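Local coordinates for microcin B17-processing protein McbC (Escherichia coli str. K-12 substr. MG1655, PDB 6GRH) that helps process the inactive microcin B17 precursor into the active antibiotic peptide, as a flavin mononucleotide-binding oxidoreductase of the nitroreductase family, at residues D[169-174]-D[180-185]; D[242-247]-D[254-259]. All coordinates share one frame; numbering follows the deposited sequence.

Contact 1. Residues D[169-174]-D[180-185]. With FMN (flavin mononucleotide), chain O.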
loop_
_atom_site.group_PDB
_atom_site.type_symbol
_atom_site.label_atom_id
_atom_site.label_comp_id
_atom_site.label_asym_id
_atom_site.label_seq_id
_atom_site.Cartn_x
_atom_site.Cartn_y
_atom_site.Cartn_z
ATOM N N SER D 169 23.829 24.144 11.646
ATOM C CA SER D 169 23.342 22.992 10.853
ATOM C C SER D 169 22.095 22.365 11.455
ATOM O O SER D 169 21.165 22.009 10.735
ATOM C CB SER D 169 24.399 21.891 10.747
ATOM O OG SER D 169 25.574 22.374 10.139
ATOM N N LEU D 170 22.096 22.198 12.777
ATOM C CA LEU D 170 20.949 21.643 13.467
ATOM C C LEU D 170 19.746 22.516 13.325
ATOM O O LEU D 170 18.664 22.013 13.097
ATOM C CB LEU D 170 21.184 21.473 14.971
ATOM C CG LEU D 170 21.769 20.177 15.466
ATOM C CD1 LEU D 170 22.060 20.316 16.953
ATOM C CD2 LEU D 170 20.828 19.010 15.180
ATOM N N TYR D 171 19.938 23.815 13.555
ATOM C CA TYR D 171 18.870 24.800 13.416
ATOM C C TYR D 171 18.275 24.781 12.001
ATOM O O TYR D 171 17.057 24.747 11.836
ATOM C CB TYR D 171 19.371 26.209 13.745
ATOM C CG TYR D 171 18.330 27.267 13.510
ATOM C CD1 TYR D 171 18.304 27.999 12.325
ATOM C CD2 TYR D 171 17.333 27.505 14.450
ATOM C CE1 TYR D 171 17.332 28.964 12.099
ATOM C CE2 TYR D 171 16.367 28.482 14.230
ATOM C CZ TYR D 171 16.376 29.203 13.059
ATOM O OH TYR D 171 15.393 30.136 12.836
ATOM N N ARG D 172 19.142 24.794 10.997
ATOM C CA ARG D 172 18.698 24.763 9.605
ATOM C C ARG D 172 17.813 23.532 9.354
ATOM O O ARG D 172 16.697 23.660 8.839
ATOM C CB ARG D 172 19.904 24.796 8.657
ATOM C CG ARG D 172 19.545 24.765 7.188
ATOM C CD ARG D 172 20.771 24.860 6.295
ATOM N NE ARG D 172 20.498 24.181 5.024
ATOM C CZ ARG D 172 19.883 24.724 3.966
ATOM N NH1 ARG D 172 19.480 26.005 3.965
ATOM N NH2 ARG D 172 19.686 23.967 2.882
ATOM N N SER D 173 18.289 22.360 9.769
ATOM C CA SER D 173 17.528 21.112 9.545
ATOM C C SER D 173 16.171 21.071 10.269
ATOM O O SER D 173 15.152 20.628 9.707
ATOM C CB SER D 173 18.383 19.881 9.879
ATOM O OG SER D 173 18.439 19.620 11.282
ATOM N N LEU D 174 16.132 21.553 11.503
ATOM C CA LEU D 174 14.885 21.466 12.302
ATOM C C LEU D 174 13.812 22.496 11.946
ATOM O O LEU D 174 12.646 22.256 12.149
ATOM C CB LEU D 174 15.220 21.602 13.783
ATOM C CG LEU D 174 16.035 20.477 14.419
ATOM C CD1 LEU D 174 16.387 20.843 15.843
ATOM C CD2 LEU D 174 15.227 19.215 14.433
ATOM N N GLU D 180 12.535 32.094 9.499
ATOM C CA GLU D 180 12.429 33.513 9.839
ATOM C C GLU D 180 11.328 33.770 10.870
ATOM O O GLU D 180 11.530 34.520 11.817
ATOM C CB GLU D 180 12.200 34.385 8.603
ATOM C CG GLU D 180 12.551 35.849 8.859
ATOM C CD GLU D 180 12.125 36.783 7.739
ATOM O OE1 GLU D 180 11.895 36.304 6.600
ATOM O OE2 GLU D 180 12.015 38.005 8.000
ATOM N N ARG D 181 10.164 33.154 10.671
ATOM C CA ARG D 181 9.044 33.326 11.591
ATOM C C ARG D 181 9.348 32.657 12.946
ATOM O O ARG D 181 9.001 33.185 14.001
ATOM C CB ARG D 181 7.754 32.778 10.955
ATOM C CG ARG D 181 6.597 32.551 11.903
ATOM C CD ARG D 181 5.269 32.357 11.189
ATOM N NE ARG D 181 4.317 31.883 12.184
ATOM C CZ ARG D 181 4.216 30.632 12.613
ATOM N NH1 ARG D 181 4.982 29.666 12.108
ATOM N NH2 ARG D 181 3.345 30.339 13.572
ATOM N N LEU D 182 10.011 31.502 12.909
ATOM C CA LEU D 182 10.377 30.792 14.143
ATOM C C LEU D 182 11.265 31.601 15.057
ATOM O O LEU D 182 11.068 31.571 16.261
ATOM C CB LEU D 182 11.055 29.449 13.848
ATOM C CG LEU D 182 11.423 28.597 15.063
ATOM C CD1 LEU D 182 10.170 28.107 15.776
ATOM C CD2 LEU D 182 12.294 27.429 14.638
ATOM N N GLY D 183 12.243 32.291 14.483
ATOM C CA GLY D 183 13.207 33.084 15.237
ATOM C C GLY D 183 14.343 32.196 15.713
ATOM O O GLY D 183 14.794 31.313 14.972
ATOM N N LYS D 184 14.776 32.397 16.956
ATOM C CA LYS D 184 15.943 31.730 17.496
ATOM C C LYS D 184 15.648 31.080 18.847
ATOM O O LYS D 184 15.855 31.680 19.893
ATOM C CB LYS D 184 17.107 32.706 17.565
ATOM C CG LYS D 184 17.600 33.097 16.181
ATOM C CD LYS D 184 18.948 33.781 16.241
ATOM C CE LYS D 184 18.812 35.247 16.587
ATOM N NZ LYS D 184 18.331 36.039 15.412
ATOM N N PRO D 185 15.123 29.842 18.820
ATOM C CA PRO D 185 14.973 29.057 20.038
ATOM C C PRO D 185 16.328 28.654 20.635
ATOM O O PRO D 185 17.319 28.571 19.915
ATOM C CB PRO D 185 14.172 27.831 19.591
ATOM C CG PRO D 185 13.938 27.968 18.133
ATOM C CD PRO D 185 14.760 29.093 17.614
HETATM N N1 FMN O . 3.069 25.625 14.540
HETATM C C2 FMN O . 3.806 26.149 13.526
HETATM O O2 FMN O . 3.926 27.387 13.485
HETATM N N3 FMN O . 4.397 25.378 12.582
HETATM C C4 FMN O . 4.302 24.027 12.594
HETATM O O4 FMN O . 4.860 23.326 11.722
HETATM C C4A FMN O . 3.501 23.378 13.661
HETATM N N5 FMN O . 3.342 22.035 13.737
HETATM C C5A FMN O . 2.613 21.476 14.739
HETATM C C6 FMN O . 2.485 20.091 14.791
HETATM C C7 FMN O . 1.747 19.473 15.796
HETATM C C7M FMN O . 1.622 17.969 15.823
HETATM C C8 FMN O . 1.094 20.301 16.844
HETATM C C8M FMN O . 0.298 19.645 17.937
HETATM C C9 FMN O . 1.218 21.691 16.809
HETATM C C9A FMN O . 1.959 22.324 15.790
HETATM N N10 FMN O . 2.111 23.739 15.719
HETATM C C10 FMN O . 2.878 24.285 14.660
HETATM C "C1'" FMN O . 1.513 24.646 16.706
HETATM C "C2'" FMN O . 0.064 24.904 16.355
HETATM O "O2'" FMN O . 0.001 25.723 15.171
HETATM C "C3'" FMN O . -0.653 25.536 17.553
HETATM O "O3'" FMN O . -0.726 24.590 18.628
HETATM C "C4'" FMN O . -2.062 26.019 17.221
HETATM O "O4'" FMN O . -1.988 27.048 16.233
HETATM C "C5'" FMN O . -2.812 26.592 18.421
HETATM O "O5'" FMN O . -2.058 27.669 18.974
HETATM P P FMN O . -1.580 27.645 20.503
HETATM O O1P FMN O . -0.686 26.438 20.662
HETATM O O2P FMN O . -0.820 28.950 20.640
HETATM O O3P FMN O . -2.885 27.591 21.234
#

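Contact 2. Residues D[242-247]-D[254-259]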
loop_
_atom_site.group_PDB
_atom_site.type_symbol
_atom_site.label_atom_id
_atom_site.label_comp_id
_atom_site.label_asym_id
_atom_site.label_seq_id
_atom_site.Cartn_x
_atom_site.Cartn_y
_atom_site.Cartn_z
ATOM N N TYR D 242 16.579 14.964 6.529
ATOM C CA TYR D 242 17.671 15.895 6.775
ATOM C C TYR D 242 17.930 16.048 8.292
ATOM O O TYR D 242 19.078 16.037 8.726
ATOM C CB TYR D 242 17.297 17.228 6.147
ATOM C CG TYR D 242 18.289 18.356 6.207
ATOM C CD1 TYR D 242 19.659 18.141 6.258
ATOM C CD2 TYR D 242 17.836 19.675 6.119
ATOM C CE1 TYR D 242 20.553 19.215 6.260
ATOM C CE2 TYR D 242 18.704 20.744 6.156
ATOM C CZ TYR D 242 20.054 20.511 6.223
ATOM O OH TYR D 242 20.893 21.605 6.214
ATOM N N VAL D 243 16.864 16.150 9.068
ATOM C CA VAL D 243 16.967 16.097 10.539
ATOM C C VAL D 243 17.642 14.781 10.983
ATOM O O VAL D 243 18.639 14.806 11.733
ATOM C CB VAL D 243 15.588 16.260 11.193
ATOM C CG1 VAL D 243 15.636 15.975 12.696
ATOM C CG2 VAL D 243 15.077 17.678 10.926
ATOM N N ALA D 244 17.162 13.652 10.461
ATOM C CA ALA D 244 17.757 12.355 10.796
ATOM C C ALA D 244 19.268 12.300 10.490
ATOM O O ALA D 244 20.056 11.900 11.339
ATOM C CB ALA D 244 17.021 11.212 10.117
ATOM N N LYS D 245 19.652 12.730 9.288
ATOM C CA LYS D 245 21.039 12.702 8.828
ATOM C C LYS D 245 21.924 13.582 9.731
ATOM O O LYS D 245 23.026 13.166 10.153
ATOM C CB LYS D 245 21.101 13.202 7.388
ATOM C CG LYS D 245 22.486 13.347 6.748
ATOM C CD LYS D 245 23.004 12.004 6.247
ATOM C CE LYS D 245 24.402 12.154 5.631
ATOM N NZ LYS D 245 24.523 11.371 4.361
ATOM N N THR D 246 21.404 14.770 10.055
ATOM C CA THR D 246 22.133 15.775 10.848
ATOM C C THR D 246 22.396 15.278 12.271
ATOM O O THR D 246 23.462 15.491 12.828
ATOM C CB THR D 246 21.378 17.131 10.834
ATOM O OG1 THR D 246 21.263 17.565 9.480
ATOM C CG2 THR D 246 22.131 18.212 11.590
ATOM N N MET D 247 21.430 14.560 12.813
ATOM C CA MET D 247 21.547 13.877 14.108
ATOM C C MET D 247 22.286 12.517 14.071
ATOM O O MET D 247 22.432 11.864 15.113
ATOM C CB MET D 247 20.150 13.694 14.698
ATOM C CG MET D 247 19.475 15.020 15.045
ATOM S SD MET D 247 17.747 14.799 15.535
ATOM C CE MET D 247 17.956 14.011 17.102
ATOM N N VAL D 254 15.134 4.202 12.762
ATOM C CA VAL D 254 14.567 5.267 13.592
ATOM C C VAL D 254 14.243 6.517 12.749
ATOM O O VAL D 254 14.967 6.850 11.795
ATOM C CB VAL D 254 15.469 5.557 14.827
ATOM C CG1 VAL D 254 16.893 5.920 14.441
ATOM C CG2 VAL D 254 14.895 6.635 15.726
ATOM N N ALA D 255 13.101 7.143 13.035
ATOM C CA ALA D 255 12.620 8.297 12.263
ATOM C C ALA D 255 12.107 9.367 13.244
ATOM O O ALA D 255 11.469 9.033 14.213
ATOM C CB ALA D 255 11.533 7.888 11.256
ATOM N N PRO D 256 12.428 10.659 12.996
ATOM C CA PRO D 256 11.866 11.753 13.802
ATOM C C PRO D 256 10.371 11.977 13.526
ATOM O O PRO D 256 9.981 12.151 12.385
ATOM C CB PRO D 256 12.699 12.964 13.358
ATOM C CG PRO D 256 13.082 12.658 11.951
ATOM C CD PRO D 256 13.296 11.172 11.908
ATOM N N LEU D 257 9.541 11.917 14.556
ATOM C CA LEU D 257 8.098 12.105 14.405
ATOM C C LEU D 257 7.654 13.560 14.526
ATOM O O LEU D 257 6.720 13.978 13.855
ATOM C CB LEU D 257 7.318 11.248 15.424
ATOM C CG LEU D 257 7.376 9.744 15.233
ATOM C CD1 LEU D 257 6.603 9.025 16.311
ATOM C CD2 LEU D 257 6.863 9.353 13.863
ATOM N N ILE D 258 8.305 14.305 15.415
ATOM C CA ILE D 258 7.896 15.659 15.742
ATOM C C ILE D 258 9.057 16.351 16.442
ATOM O O ILE D 258 9.881 15.710 17.116
ATOM C CB ILE D 258 6.586 15.660 16.577
ATOM C CG1 ILE D 258 5.868 16.991 16.528
ATOM C CG2 ILE D 258 6.819 15.234 18.013
ATOM C CD1 ILE D 258 5.263 17.303 15.180
ATOM N N VAL D 259 9.145 17.651 16.221
ATOM C CA VAL D 259 10.147 18.502 16.844
ATOM C C VAL D 259 9.413 19.443 17.802
ATOM O O VAL D 259 8.241 19.776 17.585
ATOM C CB VAL D 259 10.935 19.274 15.761
ATOM C CG1 VAL D 259 11.839 20.346 16.371
ATOM C CG2 VAL D 259 11.767 18.306 14.920
#

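Contact 1. Residues D[169-174]-D[180-185]
The end of helix 179-182, which carries a flavin-binding arginine, is tied to helix 167-175 by one tyrosine. Tyr171 reaches across from the longer helix. Its CG lies anti to the backbone N (chi1 176°), and this sends the ring out from the helix to the turn after Leu182. There Tyr171 OH donates to Gly183 O at a short 2.5 Å. The hydroxyl lies in the carbonyl plane, and the C=O...donor angle is 159°. Gly183 has left helical geometry with positive phi, a conformation that favours glycine. The rest of the contact is apolar. Pro185 CD sits at the edge of the tyrosine ring, 3.8 Å from Tyr171 CE2, and the two side chains cross at about a right angle. Leu182 CD2 comes to the same ring carbon, Tyr171 CE2, obliquely at 4.2 Å. Phe261 of strand 254-263 packs against both Leu182 and Pro185.

Arg181, one residue before Leu182, starts away from helix 167-175, and its chain is extended from CG to NE. Arg181 NH1 and Arg181 NH2 both donate to FMN O2, at 2.9 and 3.0 Å, so two bonds grip one flavin oxygen. Asp178 forms a salt bridge with NH1 and probably helps to position the guanidinium. A positive group near O2 is common in flavoenzymes and would probably stabilise negative charge on the reduced flavin.

Contact 2. Residues D[242-247]-D[254-259]
Val243 and Ala244 of helix 240-246 pack on Pro256 at the start of strand 254-263. The contact between the segments is wholly apolar, and all three residues are buried. Ala244 CB meets Pro256 CD at 4.1 Å. Val243 CG1 meets the next ring carbon, Pro256 CG, at 4.3 Å. The valine CG1 is anti to the backbone N (chi1 170°), which turns this methyl to the proline ring. Two consecutive helix residues therefore touch neighbouring carbons of one ring. Both distances are those of ordinary van der Waals packing. The backbones are nearest at Ala244 and Pro256, whose CA atoms are 6.6 Å apart.

Hydrogen bonds do not cross between the segments. Within the helix, Tyr242 O accepts from both Thr246 N, at 3.0 Å, and Thr246 OG1, at 2.8 Å. The two donors arrive from opposite faces of the carbonyl plane. The threonine hydroxyl thus spends its hydrogen on its own helix. In the strand, Leu257 and Ile258 both face Tyr191, forming a classic beta bulge just after Pro256.

Tyr238 touches Val243 and Val259, and Pro256 also packs on Val190 of strand 187-194. On the side of helix 204-227, Leu257 and Ile258 meet Thr214, and they also pack on Met212 of the second subunit. The Val243 side chain is about 12 Å from a bound FMN, while Ile258 touches an FMN. Helix 240-246 thus lies against the antiparallel sheet of the nitroreductase-family domain, with helix 167-175 beside it through Leu174, which touches both Val243 and Val259.

In the fold
The two contacts follow one another along the chain and neither nest nor cross. Contact 1 closes the short connection from helix 167-175 through helix 179-182, just before strand 187-194. The chain then runs through helix 204-227 and strand 231-235 to helix 240-246. Contact 2 closes the six-residue loop from this helix into strand 254-263, which lies between strands 187-194 and 231-235 in the antiparallel sheet. The contact centres are 14 Å apart, and helices 167-175 and 240-246 meet between them. There Arg172 NE and Tyr242 OH form a probable hydrogen bond of 2.9 Å. Ser173 O also packs on Val243 CG2, so helix 167-175 borders the helix of contact 2.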